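Putative aspartate aminotransferase (Thermus thermophilus, PDB 1IUG) probably catalyses the pyridoxal 5'-phosphate-dependent transfer of amino groups between amino acids and 2-oxo acids, as a class-V aminotransferase. Local coordinates at residues A63-V68 and A94-L99; P112-V117 and P141-A146; D116-G121 and K148-E153; L187-G192 and A240-E245; P191-V196 and I233-A238. All coordinates share one frame; numbering follows the deposited sequence.

Interaction 1. Residues A63-V68 and A94-L99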
# COMPACT_ATOMS: atom_id res chain seq x y z
N ALA A 63 8.76 -2.15 -1.35
CA ALA A 63 9.87 -1.30 -1.79
C ALA A 63 11.12 -2.14 -2.08
O ALA A 63 11.88 -1.84 -3.00
CB ALA A 63 10.17 -0.24 -0.74
N MET A 64 11.32 -3.19 -1.28
CA MET A 64 12.47 -4.09 -1.46
C MET A 64 12.35 -4.84 -2.78
O MET A 64 13.32 -4.95 -3.53
CB MET A 64 12.55 -5.09 -0.31
CG MET A 64 12.99 -4.50 1.01
SD MET A 64 12.75 -5.68 2.36
CE MET A 64 14.11 -6.82 2.11
N GLU A 65 11.15 -5.33 -3.08
CA GLU A 65 10.88 -6.05 -4.31
C GLU A 65 11.03 -5.16 -5.53
O GLU A 65 11.57 -5.58 -6.55
CB GLU A 65 9.46 -6.65 -4.29
CG GLU A 65 9.10 -7.41 -5.58
CD GLU A 65 7.79 -8.17 -5.48
OE1 GLU A 65 7.37 -8.51 -4.36
OE2 GLU A 65 7.19 -8.44 -6.53
N ALA A 66 10.54 -3.92 -5.43
CA ALA A 66 10.62 -2.97 -6.54
C ALA A 66 12.07 -2.61 -6.86
O ALA A 66 12.42 -2.42 -8.02
CB ALA A 66 9.82 -1.73 -6.22
N LEU A 67 12.88 -2.49 -5.81
CA LEU A 67 14.29 -2.16 -5.96
C LEU A 67 14.99 -3.26 -6.75
O LEU A 67 15.68 -2.98 -7.74
CB LEU A 67 14.95 -2.01 -4.58
CG LEU A 67 16.43 -1.61 -4.45
CD1 LEU A 67 16.65 -1.04 -3.07
CD2 LEU A 67 17.38 -2.79 -4.70
N VAL A 68 14.80 -4.51 -6.32
CA VAL A 68 15.41 -5.67 -6.95
C VAL A 68 14.96 -5.88 -8.39
O VAL A 68 15.80 -6.07 -9.28
CB VAL A 68 15.12 -6.95 -6.12
CG1 VAL A 68 15.65 -8.20 -6.83
CG2 VAL A 68 15.76 -6.83 -4.74
N ALA A 94 14.98 -12.11 -4.31
CA ALA A 94 15.92 -12.27 -5.42
C ALA A 94 15.60 -13.54 -6.21
O ALA A 94 15.66 -13.54 -7.44
CB ALA A 94 17.35 -12.30 -4.90
N LEU A 95 15.26 -14.61 -5.50
CA LEU A 95 14.90 -15.87 -6.14
C LEU A 95 13.66 -15.70 -7.00
O LEU A 95 13.68 -16.00 -8.20
CB LEU A 95 14.65 -16.97 -5.10
CG LEU A 95 15.89 -17.62 -4.48
CD1 LEU A 95 15.47 -18.64 -3.43
CD2 LEU A 95 16.72 -18.28 -5.58
N GLU A 96 12.59 -15.16 -6.41
CA GLU A 96 11.33 -14.95 -7.13
C GLU A 96 11.51 -14.01 -8.32
O GLU A 96 10.80 -14.13 -9.32
CB GLU A 96 10.25 -14.44 -6.17
CG GLU A 96 8.81 -14.49 -6.72
CD GLU A 96 8.47 -13.33 -7.65
OE1 GLU A 96 8.95 -12.21 -7.41
OE2 GLU A 96 7.72 -13.55 -8.63
N ALA A 97 12.47 -13.09 -8.22
CA ALA A 97 12.74 -12.15 -9.31
C ALA A 97 13.51 -12.82 -10.46
O ALA A 97 13.88 -12.17 -11.44
CB ALA A 97 13.50 -10.96 -8.78
N GLY A 98 13.77 -14.12 -10.32
CA GLY A 98 14.48 -14.87 -11.35
C GLY A 98 15.97 -14.58 -11.46
O GLY A 98 16.51 -14.51 -12.56
N LEU A 99 16.64 -14.44 -10.31
CA LEU A 99 18.07 -14.17 -10.29
C LEU A 99 18.86 -15.36 -9.77
O LEU A 99 18.34 -16.19 -9.02
CB LEU A 99 18.37 -12.96 -9.40
CG LEU A 99 17.65 -11.63 -9.68
CD1 LEU A 99 18.08 -10.60 -8.65
CD2 LEU A 99 17.98 -11.15 -11.08
O HOH W 1 7.32 -10.27 -9.17

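Interaction 2. Residues P112-V117 and P141-A146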
# COMPACT_ATOMS: atom_id res chain seq x y z
N PRO A 112 28.23 -9.57 7.89
CA PRO A 112 29.23 -9.92 6.87
C PRO A 112 30.54 -9.16 7.02
O PRO A 112 30.56 -8.02 7.47
CB PRO A 112 28.53 -9.52 5.56
CG PRO A 112 27.08 -9.63 5.89
CD PRO A 112 27.02 -9.02 7.25
N ARG A 113 31.64 -9.82 6.64
CA ARG A 113 32.97 -9.21 6.67
C ARG A 113 33.20 -8.68 5.26
O ARG A 113 32.76 -9.29 4.28
CB ARG A 113 34.04 -10.27 6.96
CG ARG A 113 33.77 -11.23 8.10
CD ARG A 113 33.61 -10.54 9.44
NE ARG A 113 33.17 -11.48 10.48
CZ ARG A 113 33.81 -12.60 10.81
NH1 ARG A 113 34.93 -12.96 10.20
NH2 ARG A 113 33.31 -13.39 11.76
N PRO A 114 33.89 -7.54 5.12
CA PRO A 114 34.17 -6.96 3.80
C PRO A 114 34.91 -7.94 2.88
O PRO A 114 34.74 -7.92 1.66
CB PRO A 114 35.04 -5.75 4.14
CG PRO A 114 34.49 -5.32 5.46
CD PRO A 114 34.32 -6.62 6.20
N GLU A 115 35.71 -8.81 3.49
CA GLU A 115 36.49 -9.81 2.75
C GLU A 115 35.60 -10.91 2.18
O GLU A 115 35.96 -11.55 1.19
CB GLU A 115 37.56 -10.44 3.64
CG GLU A 115 38.30 -9.46 4.54
CD GLU A 115 37.56 -9.18 5.84
OE1 GLU A 115 37.29 -10.14 6.59
OE2 GLU A 115 37.24 -8.00 6.10
N ASP A 116 34.44 -11.12 2.79
CA ASP A 116 33.52 -12.16 2.34
C ASP A 116 32.78 -11.80 1.06
O ASP A 116 32.38 -12.68 0.29
CB ASP A 116 32.52 -12.51 3.44
CG ASP A 116 33.18 -13.07 4.68
OD1 ASP A 116 34.36 -13.48 4.62
OD2 ASP A 116 32.52 -13.11 5.74
N VAL A 117 32.57 -10.50 0.83
CA VAL A 117 31.86 -10.05 -0.35
C VAL A 117 32.78 -9.56 -1.47
O VAL A 117 32.32 -9.14 -2.53
CB VAL A 117 30.82 -8.94 -0.02
CG1 VAL A 117 29.80 -9.48 0.98
CG2 VAL A 117 31.52 -7.69 0.53
N PRO A 141 29.37 1.03 4.35
CA PRO A 141 30.41 1.62 3.51
C PRO A 141 31.55 0.67 3.19
O PRO A 141 32.00 0.59 2.05
CB PRO A 141 30.90 2.80 4.35
CG PRO A 141 29.71 3.16 5.19
CD PRO A 141 29.22 1.80 5.60
N ALA A 142 32.01 -0.06 4.21
CA ALA A 142 33.11 -1.02 4.05
C ALA A 142 32.72 -2.20 3.18
O ALA A 142 33.54 -2.68 2.38
CB ALA A 142 33.59 -1.50 5.42
N LEU A 143 31.49 -2.68 3.33
CA LEU A 143 31.02 -3.81 2.53
C LEU A 143 30.86 -3.39 1.08
O LEU A 143 31.27 -4.10 0.17
CB LEU A 143 29.69 -4.32 3.07
CG LEU A 143 29.74 -5.00 4.43
CD1 LEU A 143 28.34 -5.29 4.92
CD2 LEU A 143 30.55 -6.28 4.34
N ALA A 144 30.29 -2.20 0.88
CA ALA A 144 30.05 -1.66 -0.46
C ALA A 144 31.31 -1.45 -1.30
O ALA A 144 31.33 -1.84 -2.47
CB ALA A 144 29.27 -0.35 -0.36
N ARG A 145 32.36 -0.85 -0.74
CA ARG A 145 33.55 -0.64 -1.55
C ARG A 145 34.42 -1.87 -1.75
O ARG A 145 35.15 -1.96 -2.74
CB ARG A 145 34.34 0.62 -1.16
CG ARG A 145 35.45 0.51 -0.13
CD ARG A 145 34.97 0.03 1.21
NE ARG A 145 35.97 0.28 2.25
CZ ARG A 145 36.16 1.45 2.85
NH1 ARG A 145 35.42 2.50 2.54
NH2 ARG A 145 37.08 1.55 3.80
N ALA A 146 34.30 -2.86 -0.86
CA ALA A 146 35.06 -4.10 -0.99
C ALA A 146 34.47 -4.84 -2.20
O ALA A 146 35.20 -5.40 -3.02
CB ALA A 146 34.92 -4.95 0.26

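Interaction 3. Residues D116-G121 and K148-E153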
# COMPACT_ATOMS: atom_id res chain seq x y z
N ASP A 116 34.44 -11.12 2.79
CA ASP A 116 33.52 -12.16 2.34
C ASP A 116 32.78 -11.80 1.06
O ASP A 116 32.38 -12.68 0.29
CB ASP A 116 32.52 -12.51 3.44
CG ASP A 116 33.18 -13.07 4.68
OD1 ASP A 116 34.36 -13.48 4.62
OD2 ASP A 116 32.52 -13.11 5.74
N VAL A 117 32.57 -10.50 0.83
CA VAL A 117 31.86 -10.05 -0.35
C VAL A 117 32.78 -9.56 -1.47
O VAL A 117 32.32 -9.14 -2.53
CB VAL A 117 30.82 -8.94 -0.02
CG1 VAL A 117 29.80 -9.48 0.98
CG2 VAL A 117 31.52 -7.69 0.53
N ALA A 118 34.09 -9.62 -1.22
CA ALA A 118 35.07 -9.21 -2.22
C ALA A 118 35.24 -10.33 -3.25
O ALA A 118 36.29 -10.96 -3.34
CB ALA A 118 36.40 -8.86 -1.55
N LYS A 119 34.16 -10.60 -3.99
CA LYS A 119 34.11 -11.65 -5.01
C LYS A 119 33.90 -11.01 -6.38
O LYS A 119 33.02 -10.17 -6.54
CB LYS A 119 32.88 -12.53 -4.80
CG LYS A 119 32.75 -13.41 -3.57
CD LYS A 119 33.85 -14.43 -3.44
CE LYS A 119 33.63 -15.31 -2.22
NZ LYS A 119 32.38 -14.96 -1.46
N GLU A 120 34.64 -11.46 -7.38
CA GLU A 120 34.46 -10.93 -8.73
C GLU A 120 33.45 -11.81 -9.46
O GLU A 120 33.33 -13.00 -9.17
CB GLU A 120 35.79 -10.90 -9.50
CG GLU A 120 36.51 -12.24 -9.56
CD GLU A 120 37.75 -12.20 -10.43
OE1 GLU A 120 38.53 -11.22 -10.33
OE2 GLU A 120 37.96 -13.17 -11.20
N GLY A 121 32.69 -11.21 -10.38
CA GLY A 121 31.71 -11.97 -11.14
C GLY A 121 30.24 -11.76 -10.82
O GLY A 121 29.38 -12.45 -11.37
N LYS A 148 32.70 -3.32 -4.66
CA LYS A 148 32.94 -2.45 -5.82
C LYS A 148 34.35 -2.62 -6.40
O LYS A 148 34.55 -2.43 -7.60
CB LYS A 148 32.75 -0.98 -5.42
CG LYS A 148 31.31 -0.46 -5.36
CD LYS A 148 30.60 -0.57 -6.69
CE LYS A 148 29.17 -0.02 -6.64
NZ LYS A 148 28.75 0.53 -5.32
N GLU A 149 35.33 -2.91 -5.54
CA GLU A 149 36.71 -3.09 -5.99
C GLU A 149 36.83 -4.26 -6.96
O GLU A 149 37.59 -4.19 -7.92
CB GLU A 149 37.64 -3.34 -4.80
CG GLU A 149 38.07 -2.08 -4.05
CD GLU A 149 39.08 -2.35 -2.95
OE1 GLU A 149 39.73 -3.43 -2.96
OE2 GLU A 149 39.24 -1.48 -2.07
N LYS A 150 36.09 -5.32 -6.67
CA LYS A 150 36.09 -6.52 -7.50
C LYS A 150 35.00 -6.50 -8.57
O LYS A 150 35.05 -7.26 -9.53
CB LYS A 150 35.95 -7.76 -6.61
CG LYS A 150 37.13 -7.97 -5.66
CD LYS A 150 38.44 -8.14 -6.43
CE LYS A 150 39.65 -8.36 -5.52
NZ LYS A 150 39.34 -8.36 -4.06
N ASN A 151 34.01 -5.62 -8.39
CA ASN A 151 32.91 -5.49 -9.35
C ASN A 151 32.63 -4.01 -9.63
O ASN A 151 31.63 -3.46 -9.18
CB ASN A 151 31.65 -6.17 -8.80
CG ASN A 151 31.87 -7.62 -8.44
OD1 ASN A 151 31.80 -8.50 -9.30
ND2 ASN A 151 32.13 -7.89 -7.17
N PRO A 152 33.52 -3.36 -10.40
CA PRO A 152 33.42 -1.94 -10.77
C PRO A 152 32.09 -1.54 -11.40
O PRO A 152 31.66 -0.40 -11.28
CB PRO A 152 34.57 -1.78 -11.77
CG PRO A 152 35.57 -2.77 -11.29
CD PRO A 152 34.71 -3.97 -11.02
N GLU A 153 31.46 -2.48 -12.09
CA GLU A 153 30.18 -2.23 -12.74
C GLU A 153 28.98 -2.75 -11.95
O GLU A 153 27.84 -2.67 -12.41
CB GLU A 153 30.19 -2.82 -14.16
CG GLU A 153 31.22 -2.20 -15.10
CD GLU A 153 30.83 -0.81 -15.59
OE1 GLU A 153 30.52 0.07 -14.76
OE2 GLU A 153 30.85 -0.59 -16.83
O HOH W 2 33.83 -8.59 -12.13

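Interaction 4. Residues L187-G192 and A240-E245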
# COMPACT_ATOMS: atom_id res chain seq x y z
N LEU A 187 10.56 6.73 10.98
CA LEU A 187 9.77 7.90 10.60
C LEU A 187 8.63 8.22 11.56
O LEU A 187 8.06 9.32 11.51
CB LEU A 187 9.23 7.77 9.17
CG LEU A 187 10.23 7.94 8.02
CD1 LEU A 187 9.51 7.77 6.69
CD2 LEU A 187 10.87 9.31 8.09
N MET A 188 8.28 7.27 12.42
CA MET A 188 7.21 7.45 13.40
C MET A 188 5.84 7.73 12.77
O MET A 188 5.04 8.52 13.29
CB MET A 188 7.59 8.55 14.40
CG MET A 188 8.86 8.25 15.20
SD MET A 188 9.55 9.71 16.04
CE MET A 188 10.21 10.61 14.61
N CYS A 189 5.59 7.07 11.64
CA CYS A 189 4.33 7.21 10.91
C CYS A 189 3.65 5.85 10.83
O CYS A 189 4.26 4.83 11.12
CB CYS A 189 4.59 7.74 9.50
SG CYS A 189 5.12 9.45 9.45
N PRO A 190 2.36 5.83 10.46
CA PRO A 190 1.63 4.57 10.34
C PRO A 190 2.17 3.74 9.17
O PRO A 190 2.87 4.26 8.30
CB PRO A 190 0.19 5.03 10.05
CG PRO A 190 0.13 6.42 10.61
CD PRO A 190 1.46 6.98 10.20
N PRO A 191 1.88 2.42 9.16
CA PRO A 191 2.32 1.52 8.08
C PRO A 191 1.52 1.90 6.84
O PRO A 191 0.40 2.41 6.97
CB PRO A 191 1.87 0.15 8.58
CG PRO A 191 1.81 0.30 10.06
CD PRO A 191 1.22 1.67 10.24
N GLY A 192 2.07 1.68 5.65
CA GLY A 192 1.34 2.01 4.45
C GLY A 192 2.15 2.59 3.30
O GLY A 192 1.67 2.65 2.18
N ALA A 240 5.69 14.10 5.48
CA ALA A 240 6.19 15.45 5.24
C ALA A 240 6.28 16.26 6.54
O ALA A 240 7.30 16.88 6.83
CB ALA A 240 5.31 16.16 4.22
N ALA A 241 5.21 16.22 7.33
CA ALA A 241 5.14 16.93 8.61
C ALA A 241 6.24 16.51 9.59
O ALA A 241 6.84 17.36 10.25
CB ALA A 241 3.77 16.72 9.25
N VAL A 242 6.49 15.20 9.70
CA VAL A 242 7.53 14.70 10.59
C VAL A 242 8.93 15.10 10.11
O VAL A 242 9.75 15.57 10.89
CB VAL A 242 7.45 13.16 10.76
CG1 VAL A 242 8.70 12.63 11.45
CG2 VAL A 242 6.22 12.79 11.58
N LEU A 243 9.19 14.90 8.82
CA LEU A 243 10.49 15.25 8.25
C LEU A 243 10.80 16.73 8.39
O LEU A 243 11.95 17.11 8.61
CB LEU A 243 10.59 14.81 6.79
CG LEU A 243 10.74 13.30 6.56
CD1 LEU A 243 10.69 12.99 5.08
CD2 LEU A 243 12.04 12.80 7.18
N GLU A 244 9.78 17.57 8.27
CA GLU A 244 9.95 19.02 8.41
C GLU A 244 10.46 19.40 9.79
O GLU A 244 11.22 20.35 9.94
CB GLU A 244 8.65 19.76 8.11
CG GLU A 244 8.43 20.06 6.64
CD GLU A 244 7.10 20.75 6.37
OE1 GLU A 244 6.33 20.23 5.54
OE2 GLU A 244 6.84 21.80 6.99
N GLU A 245 10.03 18.66 10.81
CA GLU A 245 10.44 18.93 12.18
C GLU A 245 11.76 18.28 12.58
O GLU A 245 12.58 18.89 13.26
CB GLU A 245 9.34 18.50 13.16
CG GLU A 245 9.64 18.93 14.60
CD GLU A 245 8.65 18.37 15.60
OE1 GLU A 245 9.04 17.48 16.39
OE2 GLU A 245 7.49 18.83 15.62

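Interaction 5. Residues P191-V196 and I233-A238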
# COMPACT_ATOMS: atom_id res chain seq x y z
N PRO A 191 1.88 2.42 9.16
CA PRO A 191 2.32 1.52 8.08
C PRO A 191 1.52 1.90 6.84
O PRO A 191 0.40 2.41 6.97
CB PRO A 191 1.87 0.15 8.58
CG PRO A 191 1.81 0.30 10.06
CD PRO A 191 1.22 1.67 10.24
N GLY A 192 2.07 1.68 5.65
CA GLY A 192 1.34 2.01 4.45
C GLY A 192 2.15 2.59 3.30
O GLY A 192 1.67 2.65 2.18
N LEU A 193 3.36 3.05 3.60
CA LEU A 193 4.23 3.61 2.57
C LEU A 193 5.59 2.93 2.55
O LEU A 193 6.10 2.48 3.58
CB LEU A 193 4.45 5.12 2.78
CG LEU A 193 3.26 6.07 2.69
CD1 LEU A 193 3.75 7.50 2.91
CD2 LEU A 193 2.57 5.95 1.33
N GLY A 194 6.15 2.81 1.35
CA GLY A 194 7.47 2.23 1.16
C GLY A 194 8.22 3.22 0.29
O GLY A 194 7.61 3.92 -0.52
N PHE A 195 9.54 3.32 0.47
CA PHE A 195 10.33 4.26 -0.33
C PHE A 195 11.51 3.59 -1.02
O PHE A 195 12.21 2.76 -0.44
CB PHE A 195 10.84 5.41 0.54
CG PHE A 195 9.82 5.99 1.46
CD1 PHE A 195 9.79 5.63 2.80
CD2 PHE A 195 8.85 6.87 0.98
CE1 PHE A 195 8.82 6.13 3.65
CE2 PHE A 195 7.87 7.38 1.83
CZ PHE A 195 7.86 7.01 3.16
N VAL A 196 11.72 3.96 -2.28
CA VAL A 196 12.84 3.45 -3.06
C VAL A 196 13.68 4.67 -3.44
O VAL A 196 13.21 5.56 -4.17
CB VAL A 196 12.39 2.72 -4.35
CG1 VAL A 196 13.62 2.24 -5.11
CG2 VAL A 196 11.50 1.55 -4.01
N ILE A 233 -2.12 9.56 0.07
CA ILE A 233 -1.84 10.98 0.29
C ILE A 233 -1.90 11.44 1.75
O ILE A 233 -1.16 12.34 2.14
CB ILE A 233 -2.75 11.86 -0.62
CG1 ILE A 233 -2.28 13.32 -0.62
CG2 ILE A 233 -4.21 11.74 -0.19
CD1 ILE A 233 -0.91 13.51 -1.26
N ASN A 234 -2.76 10.81 2.54
CA ASN A 234 -2.91 11.15 3.96
C ASN A 234 -1.61 10.82 4.71
O ASN A 234 -1.16 11.59 5.55
CB ASN A 234 -4.07 10.35 4.58
CG ASN A 234 -5.36 10.48 3.80
OD1 ASN A 234 -5.44 10.09 2.63
ND2 ASN A 234 -6.39 11.04 4.44
N LEU A 235 -1.05 9.65 4.40
CA LEU A 235 0.20 9.21 5.02
C LEU A 235 1.37 10.06 4.52
O LEU A 235 2.30 10.34 5.28
CB LEU A 235 0.46 7.73 4.70
CG LEU A 235 -0.58 6.72 5.16
CD1 LEU A 235 -0.10 5.32 4.82
CD2 LEU A 235 -0.80 6.82 6.66
N VAL A 236 1.32 10.47 3.26
CA VAL A 236 2.37 11.30 2.68
C VAL A 236 2.44 12.62 3.45
O VAL A 236 3.53 13.12 3.73
CB VAL A 236 2.11 11.57 1.17
CG1 VAL A 236 3.13 12.57 0.62
CG2 VAL A 236 2.21 10.27 0.39
N LEU A 237 1.27 13.14 3.84
CA LEU A 237 1.19 14.38 4.62
C LEU A 237 1.89 14.19 5.95
O LEU A 237 2.63 15.07 6.40
CB LEU A 237 -0.27 14.76 4.88
CG LEU A 237 -0.94 15.70 3.88
CD1 LEU A 237 -2.45 15.70 4.09
CD2 LEU A 237 -0.36 17.10 4.05
N ALA A 238 1.63 13.05 6.58
CA ALA A 238 2.24 12.70 7.87
C ALA A 238 3.76 12.60 7.75
O ALA A 238 4.49 13.08 8.62
CB ALA A 238 1.65 11.39 8.39

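Interaction 1. Residues A63-V68 and A94-L99
Val68 reaches across from helix 60-71 with one methyl, CG1, and lays it against the end of helix 85-96 and the turn that follows. Chi1 of 175° puts CG1 anti to the backbone N and aims it at the other segment. CG1 meets Leu99 CD1 at 3.9 Å, the two side chains crossing obliquely, and Ala97 CB at 4.0 Å, where a single methyl is enough; the CA of Ala94 lies just behind. A branched residue suits this spot, because Val68 also touches Phe90 and Ile93. Gly98, with positive phi, ends the helix in a Schellman motif, in which Leu99 N bonds back to Ala94 O at 3.2 Å, and so brings Leu99 round to Val68.

Beside this apolar patch two carboxylates approach: Glu65 OE2 and Glu96 OE1 are 4.3 Å apart. Lys69 forms salt bridges to both and would probably offset their repulsion. A water lies within donating distance of both oxygens, although it cannot serve every acceptor around it at once. Glu65 OE1 accepts a hydrogen bond from Tyr212 N of the second subunit. Helix 85-96 links the parallel strands 77-82 and 100-105, a beta-alpha-beta crossover of the seven-stranded sheet characteristic of fold type I pyridoxal-phosphate enzymes.

Interaction 2. Residues P112-V117 and P141-A146
The backbone turns at Pro114 so tightly against helix 140-150 that Pro114 CA lies 4.6 Å from Leu143 CA. The helix is the crossover between the parallel strands 124-128 and 155-159 of the large seven-stranded sheet, and 112-117 belongs to the connection that leads from strand 100-105 into strand 124-128; the contact therefore seats one connection of an alpha/beta fold on the next. Within the turn, Asp116 N bonds to Arg113 O, and Asp116 OD2 ties the loop to the hydroxyl of Tyr106.

Leu143 is the central side chain. Its CG stands anti to the carbonyl carbon, and one branch, CD2, enters the bend, 3.6 Å from Pro112 O and 3.7 Å from Pro114 N, with Pro112 CB also close. This methyl thus packs largely on loop backbone. Val117 crosses Leu143 at about a right angle. Its CG2, in the crowded position between backbone N and carbonyl carbon, rests 3.6 Å from Leu143 O, while the residue as a whole also packs on Leu79 and Leu125 of the sheet; a beta-branched side chain can touch the helix and both strands.

Pro114 supplies a rigid apolar flank that spans one helical turn. Its CG faces Ala142 CB at 3.9 Å, and its CB faces Ala146 CB at 4.0 Å. Alanine suits both helix positions, since the backbones come too near for long side chains to stand between them. The tightest approach is 3.3 Å, between Ala146 CB and Pro114 O.

Interaction 3. Residues D116-G121 and K148-E153
Hydrogen bonds from the Asn151 carboxamide hold together two connections of the alpha/beta fold: the chain between helix 140-150 and strand 155-159, and the loop that leads into strand 124-128. ND2 donates to Lys119 O at a short 2.5 Å, nearly straight at 161° and in the plane of that carbonyl. OD1 receives a weak, bent bond from Gly121 N at 3.1 Å. The same group takes a bond from Tyr122 N on OD1 and gives one to Phe147 O from ND2, so its rotation is well fixed; asparagine fits because one flat group offers both donor and acceptor. A water adds a bridge, donating to Lys150 O and weakly accepting from Gly121 N.

Within the loop, Ala118 is the centre of an inverse gamma turn, and Lys119 curls back so that NZ donates to Asp116 O at 2.9 Å, nearly along the C=O axis.

Van der Waals contact comes from the methylenes of Lys150, which meet the loop backbone: CG lies 3.9 Å from Ala118 C, and CB lies near Lys119 O. A long aliphatic chain with a charged tip suits this solvent-facing place. Glu120 takes part through CB, which rests 3.7 Å from Lys150 O.

Interaction 4. Residues L187-G192 and A240-E245
The flat group at the centre of this contact is the peptide carbonyl of Leu187, met at its oxygen by the fork of Val242. The CG1 of Val242 comes to 3.4 Å from Leu187 O, with CG2 following at 3.9 Å. Of the proline rings, Pro190 packs on Leu235, and both Pro190 and Pro191 on Asn234 of the second subunit.

Val242 sits with CG1 anti to its backbone N (chi1 168°), which spreads the two methyls toward different neighbours. CG1 also receives the tip of Met188, whose chain bends at chi3 to bring CE to 4.0 Å from Val242 CG1, crossing it at about a right angle. CG2 faces the sulphur of Cys189 at 4.1 Å. Residues 187-192 form the latter part of the connection from strand 178-182 to strand 193-198 of the seven-stranded sheet, and they begin two residues after Lys185, which carries the pyridoxal phosphate as an internal aldimine; helix 233-246 thus backs the chain that follows the cofactor lysine. An alanine at Val242 would remove both forked methyls and would probably loosen the fit against Leu187 O, Met188 CE and Cys189 SG.

Alongside, Leu187 and Leu243 cross obliquely and touch branch to branch, Leu187 CD2 lying 3.8 Å from Leu243 CD2. Leucine gives Leu243 the reach to touch Leu42 and Leu43 of helix 30-47 as well.

Interaction 5. Residues P191-V196 and I233-A238
Leu193 leaves strand 193-198 with its CB directed at helix 233-246, and the chain then runs along the helix surface. CG, anti to the carbonyl carbon (chi1 -63°), meets Leu235 CB at 3.8 Å. The tip CD1 goes deeper, lying 3.8 Å from Leu235 C and close to the N and CG2 of Val236, so that it is lodged against helix backbone as well as a methyl. Leu193 also packs on Ile55 and Val239, and a leucine, branching only at CG, has the length to reach them all.

Leu235 slides past Leu193 in the opposite direction, toward the start of the strand. Its CD1 reaches 3.6 Å from Gly192 CA and 3.7 Å from Pro191 O. Gly192 must be glycine here: its backbone angles (phi 142°) would press a CB into the carbonyl O of Pro191, and that CB would also clash with Leu235 CD1. Replacing Leu193 by an alanine would remove CG and both branches and would probably weaken the hold of the helix on the strand at Leu235 and Val236.

Val236 extends the apolar layer to Phe36 and Ala39 of helix 30-47. The strand itself lies between strands 52-57 and 178-182 and runs antiparallel to both, the single reversed strand that marks the seven-stranded sheet of fold type I pyridoxal-phosphate enzymes.

How the interactions relate
Along the chain interaction 1 closes first, interactions 2 and 3 follow from one loop, and interactions 4 and 5 follow from another. Interactions 2 and 3 share Asp116, Val117 and helix 140-150, their centres 9 Å apart; interactions 4 and 5 share Pro191, Gly192 and helix 233-246, centres 8 Å apart. Interactions 2 and 4 lie on opposite sides of the chain's centre, about 32 Å between centres. Interaction 1 touches interaction 5 through Ala63, which packs on strand 193-198. All five involve helices or connections of one seven-stranded sheet; interactions 1, 4 and 5 also reach the second subunit, so that part of this packing lies beside the subunit interface.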